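Local coordinates for protein cytochrome C554 (Nitrosomonas europaea, PDB 1FT5) that carries electrons in periplasmic ammonia oxidation, accepting them directly from hydroxylamine oxidoreductase and holding them on four covalently bound c-type hemes, at residues S13-Q18 against G100-S105; T116-L121 against Q126-E131; T154-T157 against K163-F166. All blocks are in the same frame, centred on the assembly; numbering follows the deposited sequence.

Contact 1. Residues S13-Q18 against G100-S105. With HEM (protoporphyrin IX containing Fe), chain E.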
loop_
_atom_site.group_PDB
_atom_site.type_symbol
_atom_site.label_atom_id
_atom_site.label_comp_id
_atom_site.label_asym_id
_atom_site.label_seq_id
_atom_site.Cartn_x
_atom_site.Cartn_y
_atom_site.Cartn_z
ATOM N N SER A 13 -1.282 10.470 10.602
ATOM C CA SER A 13 -1.417 11.264 11.828
ATOM C C SER A 13 -2.018 10.435 12.961
ATOM O O SER A 13 -1.659 10.650 14.136
ATOM C CB SER A 13 -2.237 12.519 11.554
ATOM O OG SER A 13 -3.595 12.195 11.410
ATOM N N CYS A 14 -2.904 9.501 12.645
ATOM C CA CYS A 14 -3.489 8.625 13.665
ATOM C C CYS A 14 -2.701 7.374 13.889
ATOM O O CYS A 14 -2.912 6.700 14.901
ATOM C CB CYS A 14 -4.886 8.183 13.314
ATOM S SG CYS A 14 -6.053 9.586 13.541
ATOM N N HIS A 15 -1.817 7.024 12.936
ATOM C CA HIS A 15 -1.070 5.789 13.025
ATOM C C HIS A 15 0.375 6.088 12.860
ATOM O O HIS A 15 1.028 5.644 11.880
ATOM C CB HIS A 15 -1.575 4.854 11.922
ATOM C CG HIS A 15 -3.000 4.442 12.107
ATOM N ND1 HIS A 15 -3.430 3.690 13.180
ATOM C CD2 HIS A 15 -4.100 4.608 11.314
ATOM C CE1 HIS A 15 -4.722 3.400 12.980
ATOM N NE2 HIS A 15 -5.231 3.938 11.855
ATOM N N LYS A 16 0.903 6.848 13.804
ATOM C CA LYS A 16 2.277 7.246 13.721
ATOM C C LYS A 16 3.294 6.151 13.741
ATOM O O LYS A 16 4.298 6.265 13.048
ATOM C CB LYS A 16 2.611 8.305 14.837
ATOM C CG LYS A 16 1.699 9.493 14.779
ATOM C CD LYS A 16 2.058 10.523 15.837
ATOM C CE LYS A 16 1.061 11.694 15.799
ATOM N NZ LYS A 16 1.635 12.833 16.586
ATOM N N ALA A 17 3.074 5.092 14.512
ATOM C CA ALA A 17 4.075 4.016 14.585
ATOM C C ALA A 17 4.221 3.342 13.223
ATOM O O ALA A 17 5.337 3.101 12.752
ATOM C CB ALA A 17 3.655 2.985 15.630
ATOM N N GLN A 18 3.081 3.031 12.601
ATOM C CA GLN A 18 3.120 2.352 11.280
ATOM C C GLN A 18 3.688 3.324 10.268
ATOM O O GLN A 18 4.458 2.913 9.396
ATOM C CB GLN A 18 1.703 1.929 10.812
ATOM C CG GLN A 18 1.132 0.742 11.601
ATOM C CD GLN A 18 0.497 1.133 12.950
ATOM O OE1 GLN A 18 0.465 2.316 13.318
ATOM N NE2 GLN A 18 0.045 0.119 13.687
ATOM N N GLY A 100 -13.134 8.361 8.309
ATOM C CA GLY A 100 -13.989 9.024 9.307
ATOM C C GLY A 100 -14.569 8.008 10.279
ATOM O O GLY A 100 -14.846 8.391 11.458
ATOM N N ASP A 101 -14.818 6.764 9.832
ATOM C CA ASP A 101 -15.312 5.669 10.685
ATOM C C ASP A 101 -14.168 5.273 11.670
ATOM O O ASP A 101 -14.445 4.858 12.810
ATOM C CB ASP A 101 -15.693 4.411 9.893
ATOM C CG ASP A 101 -17.112 4.428 9.353
ATOM O OD1 ASP A 101 -17.496 5.453 8.808
ATOM O OD2 ASP A 101 -17.831 3.393 9.471
ATOM N N HIS A 102 -12.892 5.348 11.252
ATOM C CA HIS A 102 -11.799 5.015 12.220
ATOM C C HIS A 102 -11.855 6.034 13.365
ATOM O O HIS A 102 -11.702 5.655 14.541
ATOM C CB HIS A 102 -10.402 5.045 11.590
ATOM C CG HIS A 102 -10.188 3.899 10.659
ATOM N ND1 HIS A 102 -8.921 3.413 10.333
ATOM C CD2 HIS A 102 -11.134 3.211 9.973
ATOM C CE1 HIS A 102 -9.173 2.438 9.447
ATOM N NE2 HIS A 102 -10.467 2.277 9.196
ATOM N N ARG A 103 -12.097 7.314 13.041
ATOM C CA ARG A 103 -12.184 8.363 14.075
ATOM C C ARG A 103 -13.416 8.145 14.955
ATOM O O ARG A 103 -13.307 8.078 16.211
ATOM C CB ARG A 103 -12.301 9.755 13.422
ATOM C CG ARG A 103 -12.293 10.872 14.471
ATOM C CD ARG A 103 -12.973 12.194 14.012
ATOM N NE ARG A 103 -14.191 12.440 14.797
ATOM C CZ ARG A 103 -14.428 13.539 15.521
ATOM N NH1 ARG A 103 -13.525 14.515 15.567
ATOM N NH2 ARG A 103 -15.562 13.648 16.224
ATOM N N LYS A 104 -14.568 7.967 14.342
ATOM C CA LYS A 104 -15.780 7.804 15.159
ATOM C C LYS A 104 -15.790 6.518 15.995
ATOM O O LYS A 104 -16.220 6.494 17.173
ATOM C CB LYS A 104 -17.029 7.836 14.276
ATOM C CG LYS A 104 -17.153 9.165 13.517
ATOM C CD LYS A 104 -16.741 10.371 14.383
ATOM C CE LYS A 104 -17.815 10.746 15.392
ATOM N NZ LYS A 104 -17.812 12.199 15.730
ATOM N N SER A 105 -15.338 5.428 15.391
ATOM C CA SER A 105 -15.336 4.147 16.101
ATOM C C SER A 105 -14.291 4.178 17.193
ATOM O O SER A 105 -14.524 3.573 18.254
ATOM C CB SER A 105 -15.048 2.971 15.137
ATOM O OG SER A 105 -16.126 2.749 14.228
HETATM C CHA HEM E . -7.522 0.879 12.886
HETATM C CHB HEM E . -5.652 1.919 8.548
HETATM C CHC HEM E . -6.947 6.574 9.165
HETATM C CHD HEM E . -7.854 5.614 13.893
HETATM C C1A HEM E . -6.949 0.749 11.627
HETATM C C2A HEM E . -6.558 -0.518 11.031
HETATM C C3A HEM E . -5.966 -0.195 9.828
HETATM C C4A HEM E . -6.062 1.214 9.689
HETATM C CMA HEM E . -5.353 -1.138 8.774
HETATM C CAA HEM E . -6.773 -1.882 11.618
HETATM C CBA HEM E . -8.178 -2.407 11.304
HETATM C CGA HEM E . -8.400 -3.851 11.689
HETATM O O1A HEM E . -8.541 -4.101 12.956
HETATM O O2A HEM E . -8.471 -4.761 10.815
HETATM C C1B HEM E . -5.846 3.280 8.373
HETATM C C2B HEM E . -5.596 3.947 7.148
HETATM C C3B HEM E . -6.055 5.241 7.259
HETATM C C4B HEM E . -6.551 5.370 8.610
HETATM C CMB HEM E . -4.936 3.318 5.891
HETATM C CAB HEM E . -6.037 6.377 6.191
HETATM C CBB HEM E . -7.084 6.208 5.074
HETATM C C1C HEM E . -7.239 6.707 10.517
HETATM C C2C HEM E . -7.466 8.006 11.154
HETATM C C3C HEM E . -7.618 7.719 12.486
HETATM C C4C HEM E . -7.586 6.314 12.664
HETATM C CMC HEM E . -7.463 9.395 10.471
HETATM C CAC HEM E . -7.714 8.740 13.636
HETATM C CBC HEM E . -8.845 9.740 13.707
HETATM C C1D HEM E . -7.908 4.223 13.980
HETATM C C2D HEM E . -8.292 3.511 15.144
HETATM C C3D HEM E . -8.239 2.202 14.853
HETATM C C4D HEM E . -7.813 2.092 13.487
HETATM C CMD HEM E . -8.702 4.195 16.500
HETATM C CAD HEM E . -8.412 1.106 15.859
HETATM C CBD HEM E . -7.157 0.771 16.623
HETATM C CGD HEM E . -7.202 -0.371 17.641
HETATM O O1D HEM E . -6.352 -0.269 18.554
HETATM O O2D HEM E . -7.981 -1.307 17.480
HETATM N NA HEM E . -6.640 1.814 10.797
HETATM N NB HEM E . -6.436 4.148 9.298
HETATM N NC HEM E . -7.307 5.663 11.444
HETATM N ND HEM E . -7.642 3.314 12.962
HETATM FE FE HEM E . -7.032 3.731 11.145
#
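H15 and H102 meet across the iron of heme 1, and the contact is a worked example of bis-histidine ligation in a multiheme cytochrome c. H15 ends the CxxCH motif that begins at C11, between helices 9-14 and 16-22; H102 comes from helix 99-112, more than eighty residues later.

Metal coordination is the main interaction. H15 NE2 lies 1.9 Å from the iron, and H102 ND1 binds it from the other side of the porphyrin at 2.1 Å. The two ligand atoms, H15 NE2 and H102 ND1, are therefore only 4.0 Å apart, yet they are joined through the metal and form no hydrogen bond. Coordination through ND1 rather than NE2 pulls the root of the H102 side chain close to the macrocycle, with CB 3.2 Å from the pyrrole nitrogen NC. With CG anti to the carbonyl carbon (chi1 -71°), the ring leaves its helix directed at the iron.

Covalent attachment comes from the first segment: C14 SG forms a thioether to the heme CAC at 1.9 Å, while C11 supplies the other link.

Hydrogen bonding fixes the far end of the second ligand. Because ND1 is taken by the iron, NE2 of H102 points away from the iron and donates to Q126 OE1, a second-shell bond that should restrain rotation of the imidazole. Q18, just past the motif, donates from NE2 to a propionate of another heme.

Van der Waals contact completes the set, with R103 CB resting 3.5 Å from CBC, the end carbon of the thioether-bearing heme arm.

Contact 2. Residues T116-L121 against Q126-E131. With HEM (protoporphyrin IX containing Fe), chain E.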
loop_
_atom_site.group_PDB
_atom_site.type_symbol
_atom_site.label_atom_id
_atom_site.label_comp_id
_atom_site.label_asym_id
_atom_site.label_seq_id
_atom_site.Cartn_x
_atom_site.Cartn_y
_atom_site.Cartn_z
ATOM N N THR A 116 -16.715 -2.037 16.677
ATOM C CA THR A 116 -17.441 -1.799 15.414
ATOM C C THR A 116 -17.085 -2.929 14.473
ATOM O O THR A 116 -15.946 -3.353 14.456
ATOM C CB THR A 116 -16.992 -0.489 14.796
ATOM O OG1 THR A 116 -17.492 0.605 15.590
ATOM C CG2 THR A 116 -17.508 -0.339 13.344
ATOM N N PRO A 117 -18.067 -3.458 13.720
ATOM C CA PRO A 117 -17.751 -4.546 12.798
ATOM C C PRO A 117 -16.851 -4.100 11.637
ATOM O O PRO A 117 -17.062 -3.046 11.050
ATOM C CB PRO A 117 -19.134 -5.015 12.283
ATOM C CG PRO A 117 -20.182 -4.392 13.243
ATOM C CD PRO A 117 -19.510 -3.136 13.745
ATOM N N ARG A 118 -15.873 -4.940 11.291
ATOM C CA ARG A 118 -15.022 -4.635 10.123
ATOM C C ARG A 118 -15.913 -4.583 8.870
ATOM O O ARG A 118 -15.561 -3.912 7.899
ATOM C CB ARG A 118 -13.972 -5.736 9.927
ATOM C CG ARG A 118 -12.782 -5.615 10.861
ATOM C CD ARG A 118 -11.704 -6.638 10.458
ATOM N NE ARG A 118 -10.632 -6.415 11.372
ATOM C CZ ARG A 118 -10.528 -7.075 12.514
ATOM N NH1 ARG A 118 -11.425 -8.001 12.829
ATOM N NH2 ARG A 118 -9.632 -6.707 13.397
ATOM N N LYS A 119 -17.066 -5.273 8.895
ATOM C CA LYS A 119 -17.956 -5.222 7.724
ATOM C C LYS A 119 -18.313 -3.778 7.385
ATOM O O LYS A 119 -18.435 -3.414 6.210
ATOM C CB LYS A 119 -19.253 -6.008 7.993
ATOM C CG LYS A 119 -20.249 -5.962 6.845
ATOM C CD LYS A 119 -21.563 -6.677 7.251
ATOM C CE LYS A 119 -21.318 -8.178 7.522
ATOM N NZ LYS A 119 -22.566 -8.936 7.916
ATOM N N ASP A 120 -18.515 -2.946 8.411
ATOM C CA ASP A 120 -18.845 -1.548 8.181
ATOM C C ASP A 120 -17.720 -0.863 7.424
ATOM O O ASP A 120 -17.977 -0.014 6.581
ATOM C CB ASP A 120 -19.062 -0.769 9.504
ATOM C CG ASP A 120 -20.360 -1.126 10.211
ATOM O OD1 ASP A 120 -20.668 -0.444 11.207
ATOM O OD2 ASP A 120 -21.053 -2.042 9.798
ATOM N N LEU A 121 -16.464 -1.192 7.748
ATOM C CA LEU A 121 -15.309 -0.599 7.054
ATOM C C LEU A 121 -15.167 -1.157 5.649
ATOM O O LEU A 121 -14.829 -0.397 4.725
ATOM C CB LEU A 121 -14.002 -0.887 7.808
ATOM C CG LEU A 121 -13.979 -0.375 9.261
ATOM C CD1 LEU A 121 -12.700 -0.859 9.856
ATOM C CD2 LEU A 121 -14.039 1.142 9.311
ATOM N N GLN A 126 -12.598 -0.307 2.692
ATOM C CA GLN A 126 -11.316 -0.771 3.260
ATOM C C GLN A 126 -11.061 -2.204 2.816
ATOM O O GLN A 126 -11.956 -3.031 2.718
ATOM C CB GLN A 126 -11.333 -0.648 4.813
ATOM C CG GLN A 126 -9.947 -0.987 5.414
ATOM C CD GLN A 126 -9.778 -0.524 6.835
ATOM O OE1 GLN A 126 -10.644 0.253 7.331
ATOM N NE2 GLN A 126 -8.728 -0.918 7.486
ATOM N N ASP A 127 -9.765 -2.497 2.570
ATOM C CA ASP A 127 -9.345 -3.815 2.108
ATOM C C ASP A 127 -8.759 -4.601 3.278
ATOM O O ASP A 127 -7.903 -4.058 3.974
ATOM C CB ASP A 127 -8.226 -3.609 1.069
ATOM C CG ASP A 127 -8.003 -4.808 0.216
ATOM O OD1 ASP A 127 -8.164 -5.969 0.624
ATOM O OD2 ASP A 127 -7.627 -4.598 -0.940
ATOM N N PHE A 128 -9.299 -5.806 3.490
ATOM C CA PHE A 128 -8.775 -6.703 4.510
ATOM C C PHE A 128 -8.223 -7.966 3.912
ATOM O O PHE A 128 -8.008 -8.928 4.644
ATOM C CB PHE A 128 -9.900 -7.061 5.495
ATOM C CG PHE A 128 -10.437 -5.855 6.198
ATOM C CD1 PHE A 128 -9.795 -5.380 7.335
ATOM C CD2 PHE A 128 -11.568 -5.170 5.714
ATOM C CE1 PHE A 128 -10.247 -4.243 8.001
ATOM C CE2 PHE A 128 -12.047 -4.009 6.385
ATOM C CZ PHE A 128 -11.384 -3.539 7.535
ATOM N N HIS A 129 -7.971 -7.987 2.585
ATOM C CA HIS A 129 -7.520 -9.193 1.932
ATOM C C HIS A 129 -6.191 -8.927 1.223
ATOM O O HIS A 129 -5.299 -9.800 1.226
ATOM C CB HIS A 129 -8.582 -9.617 0.924
ATOM C CG HIS A 129 -8.366 -10.972 0.344
ATOM N ND1 HIS A 129 -7.618 -11.190 -0.801
ATOM C CD2 HIS A 129 -8.768 -12.195 0.776
ATOM C CE1 HIS A 129 -7.564 -12.488 -1.038
ATOM N NE2 HIS A 129 -8.250 -13.120 -0.096
ATOM N N PHE A 130 -6.095 -7.755 0.592
ATOM C CA PHE A 130 -4.857 -7.275 -0.040
ATOM C C PHE A 130 -4.277 -7.919 -1.319
ATOM O O PHE A 130 -3.646 -7.207 -2.102
ATOM C CB PHE A 130 -3.665 -7.319 0.978
ATOM C CG PHE A 130 -3.958 -6.648 2.310
ATOM C CD1 PHE A 130 -4.305 -7.419 3.456
ATOM C CD2 PHE A 130 -3.960 -5.281 2.412
ATOM C CE1 PHE A 130 -4.651 -6.787 4.677
ATOM C CE2 PHE A 130 -4.310 -4.635 3.643
ATOM C CZ PHE A 130 -4.646 -5.368 4.744
ATOM N N GLU A 131 -4.483 -9.211 -1.493
ATOM C CA GLU A 131 -3.849 -9.925 -2.589
ATOM C C GLU A 131 -4.041 -9.325 -3.952
ATOM O O GLU A 131 -3.037 -9.172 -4.662
ATOM C CB GLU A 131 -4.247 -11.395 -2.620
ATOM C CG GLU A 131 -3.328 -12.153 -3.548
ATOM C CD GLU A 131 -3.434 -13.658 -3.434
ATOM O OE1 GLU A 131 -4.215 -14.189 -2.597
ATOM O OE2 GLU A 131 -2.709 -14.321 -4.219
HETATM C CHA HEM E . -7.522 0.879 12.886
HETATM C CHB HEM E . -5.652 1.919 8.548
HETATM C CHC HEM E . -6.947 6.574 9.165
HETATM C CHD HEM E . -7.854 5.614 13.893
HETATM C C1A HEM E . -6.949 0.749 11.627
HETATM C C2A HEM E . -6.558 -0.518 11.031
HETATM C C3A HEM E . -5.966 -0.195 9.828
HETATM C C4A HEM E . -6.062 1.214 9.689
HETATM C CMA HEM E . -5.353 -1.138 8.774
HETATM C CAA HEM E . -6.773 -1.882 11.618
HETATM C CBA HEM E . -8.178 -2.407 11.304
HETATM C CGA HEM E . -8.400 -3.851 11.689
HETATM O O1A HEM E . -8.541 -4.101 12.956
HETATM O O2A HEM E . -8.471 -4.761 10.815
HETATM C C1B HEM E . -5.846 3.280 8.373
HETATM C C2B HEM E . -5.596 3.947 7.148
HETATM C C3B HEM E . -6.055 5.241 7.259
HETATM C C4B HEM E . -6.551 5.370 8.610
HETATM C CMB HEM E . -4.936 3.318 5.891
HETATM C CAB HEM E . -6.037 6.377 6.191
HETATM C CBB HEM E . -7.084 6.208 5.074
HETATM C C1C HEM E . -7.239 6.707 10.517
HETATM C C2C HEM E . -7.466 8.006 11.154
HETATM C C3C HEM E . -7.618 7.719 12.486
HETATM C C4C HEM E . -7.586 6.314 12.664
HETATM C CMC HEM E . -7.463 9.395 10.471
HETATM C CAC HEM E . -7.714 8.740 13.636
HETATM C CBC HEM E . -8.845 9.740 13.707
HETATM C C1D HEM E . -7.908 4.223 13.980
HETATM C C2D HEM E . -8.292 3.511 15.144
HETATM C C3D HEM E . -8.239 2.202 14.853
HETATM C C4D HEM E . -7.813 2.092 13.487
HETATM C CMD HEM E . -8.702 4.195 16.500
HETATM C CAD HEM E . -8.412 1.106 15.859
HETATM C CBD HEM E . -7.157 0.771 16.623
HETATM C CGD HEM E . -7.202 -0.371 17.641
HETATM O O1D HEM E . -6.352 -0.269 18.554
HETATM O O2D HEM E . -7.981 -1.307 17.480
HETATM N NA HEM E . -6.640 1.814 10.797
HETATM N NB HEM E . -6.436 4.148 9.298
HETATM N NC HEM E . -7.307 5.663 11.444
HETATM N ND HEM E . -7.642 3.314 12.962
HETATM FE FE HEM E . -7.032 3.731 11.145
#
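The F128 ring takes the aliphatic part of R118 over one face, where CB stands 4.1 Å above the plane toward the rim and CD makes an off-centre CH-pi contact. Its edge meets two different things: CZ abuts L121 CB at 3.7 Å, and CE1 approaches the propionate oxygen O2A of heme 1. The guanidinium plane is turned 78° from the ring and presents its own edge to the propionate carbon CGA. Extended from CG to NE, the arginine crosses the phenyl obliquely before its polar end reaches the heme. There NE donates to O2A at 2.8 Å and nearly straight (169°), while NH2 donates to O1A at 2.9 Å.

This side-on, two-bond arginine-carboxylate pairing comes just after strand 116-117, and the loop before helix 131-138 brings F128 against the arginine. NH1 is held by the carbonyl of G190. A leucine in place of R118 would probably leave the propionate without these two donors and its countercharge.

Where the helix gives way to the loop, Q126 N donates to L121 O at 3.0 Å. The two side chains then run side by side, with L121 CD1 3.4 Å from Q126 OE1, whose hydrogen-bonding partner is H102 NE2.

Contact 3. Residues T154-T157 against K163-F166. With HEM (protoporphyrin IX containing Fe), chain F.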
loop_
_atom_site.group_PDB
_atom_site.type_symbol
_atom_site.label_atom_id
_atom_site.label_comp_id
_atom_site.label_asym_id
_atom_site.label_seq_id
_atom_site.Cartn_x
_atom_site.Cartn_y
_atom_site.Cartn_z
ATOM N N THR A 154 5.011 -4.197 -15.479
ATOM C CA THR A 154 6.207 -3.933 -14.722
ATOM C C THR A 154 7.410 -4.457 -15.532
ATOM O O THR A 154 7.344 -5.561 -16.139
ATOM C CB THR A 154 6.218 -4.664 -13.342
ATOM O OG1 THR A 154 7.504 -4.452 -12.766
ATOM C CG2 THR A 154 5.887 -6.216 -13.462
ATOM N N PRO A 155 8.465 -3.640 -15.627
ATOM C CA PRO A 155 9.653 -4.121 -16.361
ATOM C C PRO A 155 10.412 -5.170 -15.550
ATOM O O PRO A 155 11.340 -5.793 -16.084
ATOM C CB PRO A 155 10.536 -2.867 -16.496
ATOM C CG PRO A 155 9.647 -1.654 -16.228
ATOM C CD PRO A 155 8.590 -2.204 -15.236
ATOM N N PHE A 156 10.096 -5.288 -14.250
ATOM C CA PHE A 156 10.871 -6.167 -13.336
ATOM C C PHE A 156 10.161 -7.457 -13.097
ATOM O O PHE A 156 9.420 -7.647 -12.131
ATOM C CB PHE A 156 11.181 -5.367 -12.000
ATOM C CG PHE A 156 12.014 -4.154 -12.295
ATOM C CD1 PHE A 156 11.395 -2.917 -12.572
ATOM C CD2 PHE A 156 13.383 -4.275 -12.440
ATOM C CE1 PHE A 156 12.115 -1.839 -12.985
ATOM C CE2 PHE A 156 14.147 -3.118 -12.868
ATOM C CZ PHE A 156 13.460 -1.904 -13.129
ATOM N N THR A 157 10.473 -8.405 -13.992
ATOM C CA THR A 157 9.775 -9.683 -13.986
ATOM C C THR A 157 10.715 -10.846 -13.729
ATOM O O THR A 157 11.928 -10.664 -13.737
ATOM C CB THR A 157 9.205 -9.947 -15.362
ATOM O OG1 THR A 157 10.338 -10.072 -16.224
ATOM C CG2 THR A 157 8.386 -8.794 -15.901
ATOM N N LYS A 163 14.616 -12.808 -8.551
ATOM C CA LYS A 163 14.303 -12.065 -7.344
ATOM C C LYS A 163 13.013 -11.286 -7.469
ATOM O O LYS A 163 12.445 -10.912 -6.450
ATOM C CB LYS A 163 15.440 -11.139 -6.923
ATOM C CG LYS A 163 15.468 -9.833 -7.632
ATOM C CD LYS A 163 16.884 -9.359 -7.649
ATOM C CE LYS A 163 16.966 -7.898 -7.549
ATOM N NZ LYS A 163 18.414 -7.514 -7.399
ATOM N N TYR A 164 12.486 -11.140 -8.682
ATOM C CA TYR A 164 11.197 -10.424 -8.871
ATOM C C TYR A 164 9.982 -11.394 -8.832
ATOM O O TYR A 164 8.839 -10.982 -9.129
ATOM C CB TYR A 164 11.220 -9.630 -10.186
ATOM C CG TYR A 164 12.292 -8.595 -10.234
ATOM C CD1 TYR A 164 13.224 -8.596 -11.264
ATOM C CD2 TYR A 164 12.426 -7.624 -9.247
ATOM C CE1 TYR A 164 14.242 -7.673 -11.291
ATOM C CE2 TYR A 164 13.431 -6.701 -9.259
ATOM C CZ TYR A 164 14.357 -6.703 -10.276
ATOM O OH TYR A 164 15.386 -5.809 -10.249
ATOM N N THR A 165 10.214 -12.686 -8.527
ATOM C CA THR A 165 9.125 -13.622 -8.391
ATOM C C THR A 165 8.348 -13.182 -7.115
ATOM O O THR A 165 8.959 -12.907 -6.048
ATOM C CB THR A 165 9.666 -15.035 -8.176
ATOM O OG1 THR A 165 10.565 -15.332 -9.261
ATOM C CG2 THR A 165 8.521 -16.040 -8.122
ATOM N N PHE A 166 7.032 -13.196 -7.243
ATOM C CA PHE A 166 6.165 -12.700 -6.193
ATOM C C PHE A 166 5.197 -13.722 -5.713
ATOM O O PHE A 166 4.386 -14.218 -6.487
ATOM C CB PHE A 166 5.369 -11.476 -6.684
ATOM C CG PHE A 166 4.471 -10.874 -5.610
ATOM C CD1 PHE A 166 5.015 -9.981 -4.688
ATOM C CD2 PHE A 166 3.123 -11.201 -5.555
ATOM C CE1 PHE A 166 4.203 -9.396 -3.702
ATOM C CE2 PHE A 166 2.293 -10.601 -4.541
ATOM C CZ PHE A 166 2.872 -9.702 -3.644
HETATM C CHA HEM F . 10.500 -1.893 -8.979
HETATM C CHB HEM F . 11.494 1.435 -12.353
HETATM C CHC HEM F . 7.064 0.712 -14.324
HETATM C CHD HEM F . 5.992 -2.332 -10.639
HETATM C C1A HEM F . 11.173 -0.882 -9.715
HETATM C C2A HEM F . 12.537 -0.534 -9.541
HETATM C C3A HEM F . 12.822 0.439 -10.489
HETATM C C4A HEM F . 11.583 0.618 -11.216
HETATM C CMA HEM F . 14.157 1.147 -10.793
HETATM C CAA HEM F . 13.461 -1.151 -8.533
HETATM C CBA HEM F . 14.054 -2.473 -9.018
HETATM C CGA HEM F . 15.134 -2.997 -8.078
HETATM O O1A HEM F . 15.508 -2.299 -7.108
HETATM O O2A HEM F . 15.573 -4.141 -8.291
HETATM C C1B HEM F . 10.357 1.520 -13.185
HETATM C C2B HEM F . 10.306 2.243 -14.440
HETATM C C3B HEM F . 9.113 1.988 -15.003
HETATM C C4B HEM F . 8.373 1.146 -14.098
HETATM C CMB HEM F . 11.367 3.171 -14.977
HETATM C CAB HEM F . 8.548 2.492 -16.340
HETATM C CBB HEM F . 9.468 2.150 -17.536
HETATM C C1C HEM F . 6.354 -0.142 -13.432
HETATM C C2C HEM F . 4.984 -0.559 -13.635
HETATM C C3C HEM F . 4.662 -1.390 -12.571
HETATM C C4C HEM F . 5.868 -1.475 -11.770
HETATM C CMC HEM F . 4.059 -0.129 -14.765
HETATM C CAC HEM F . 3.359 -2.042 -12.213
HETATM C CBC HEM F . 2.486 -2.645 -13.316
HETATM C C1D HEM F . 7.147 -2.489 -9.882
HETATM C C2D HEM F . 7.278 -3.449 -8.842
HETATM C C3D HEM F . 8.574 -3.349 -8.384
HETATM C C4D HEM F . 9.198 -2.304 -9.148
HETATM C CMD HEM F . 6.168 -4.399 -8.381
HETATM C CAD HEM F . 9.193 -4.202 -7.293
HETATM C CBD HEM F . 9.970 -5.434 -7.796
HETATM C CGD HEM F . 10.526 -6.249 -6.647
HETATM O O1D HEM F . 11.502 -5.805 -6.041
HETATM O O2D HEM F . 10.010 -7.301 -6.385
HETATM N NA HEM F . 10.542 -0.133 -10.721
HETATM N NB HEM F . 9.167 0.833 -12.966
HETATM N NC HEM F . 6.868 -0.652 -12.244
HETATM N ND HEM F . 8.283 -1.775 -10.068
HETATM FE FE HEM F . 8.600 -0.213 -11.325
#
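Y164 and F156 meet where the loop between helices 131-138 and 168-171 doubles back beside heme 2. The tyrosine can be followed outward. Its CB sits against the backbone of the facing segment, 3.3 Å from F156 O. CG leaves anti to the carbonyl carbon (chi1 -61°), which lays the ring across the F156 side chain. On one side of the ring, CD1 comes to 3.5 Å from T157 O, near the ring plane. On the other, CD2 passes 3.5 Å from CGD, the carboxyl carbon of one heme propionate. Farther out, CZ is 3.4 Å from F156 CD2. At the tip, OH donates a hydrogen bond to O2A of the other propionate, with 2.6 Å between the oxygens.

The faces are occupied too. F156 CB stands 3.6 Å from the ring centroid and just 3° off its normal, a centred CH-pi contact, and K163 CG covers the opposite face. The two aromatic rings form an offset edge-to-face pair with planes at 66°, the edge of F156 directed at the face of Y164.

F156 in turn leans over the macrocycle at a tilt, its CE1 corner coming to 3.1 Å from heme C4A. T154 and P155 line the same macrocycle; an ST turn, in which T154 OG1 accepts from F156 N, holds the backbone from T154 to F156. The apolar cover given by P155 and F156 is consistent with the five-coordinate heme of this cytochrome, whose iron has H64 as its axial histidine.

Chemically, a phenol donor meets a propionate that is probably ionised, and the same heme also takes a hydrogen bond from K39. No hydrogen bond joins the two segments directly, so their fit rests on aromatic packing and on the heme they share.

All three contacts are buried and none belongs to the surface; what separates them is which part of a heme they serve. Contacts 1 and 2 share heme 1 and touch each other: besides the histidine-glutamine bond, S105 OG and T116 OG1 are probably hydrogen-bonded, and L121 packs against D101. Helix 99-112 and strand 116-117 follow each other in the chain. Contact 3 lies on the opposite side of the chain's centre from contact 1, about 33 Å away between centres, and serves heme 2. Chemistry follows place: iron ligation in contact 1 gives way to an arginine-propionate pairing in contact 2 and to aromatic cover with a phenol donor in contact 3.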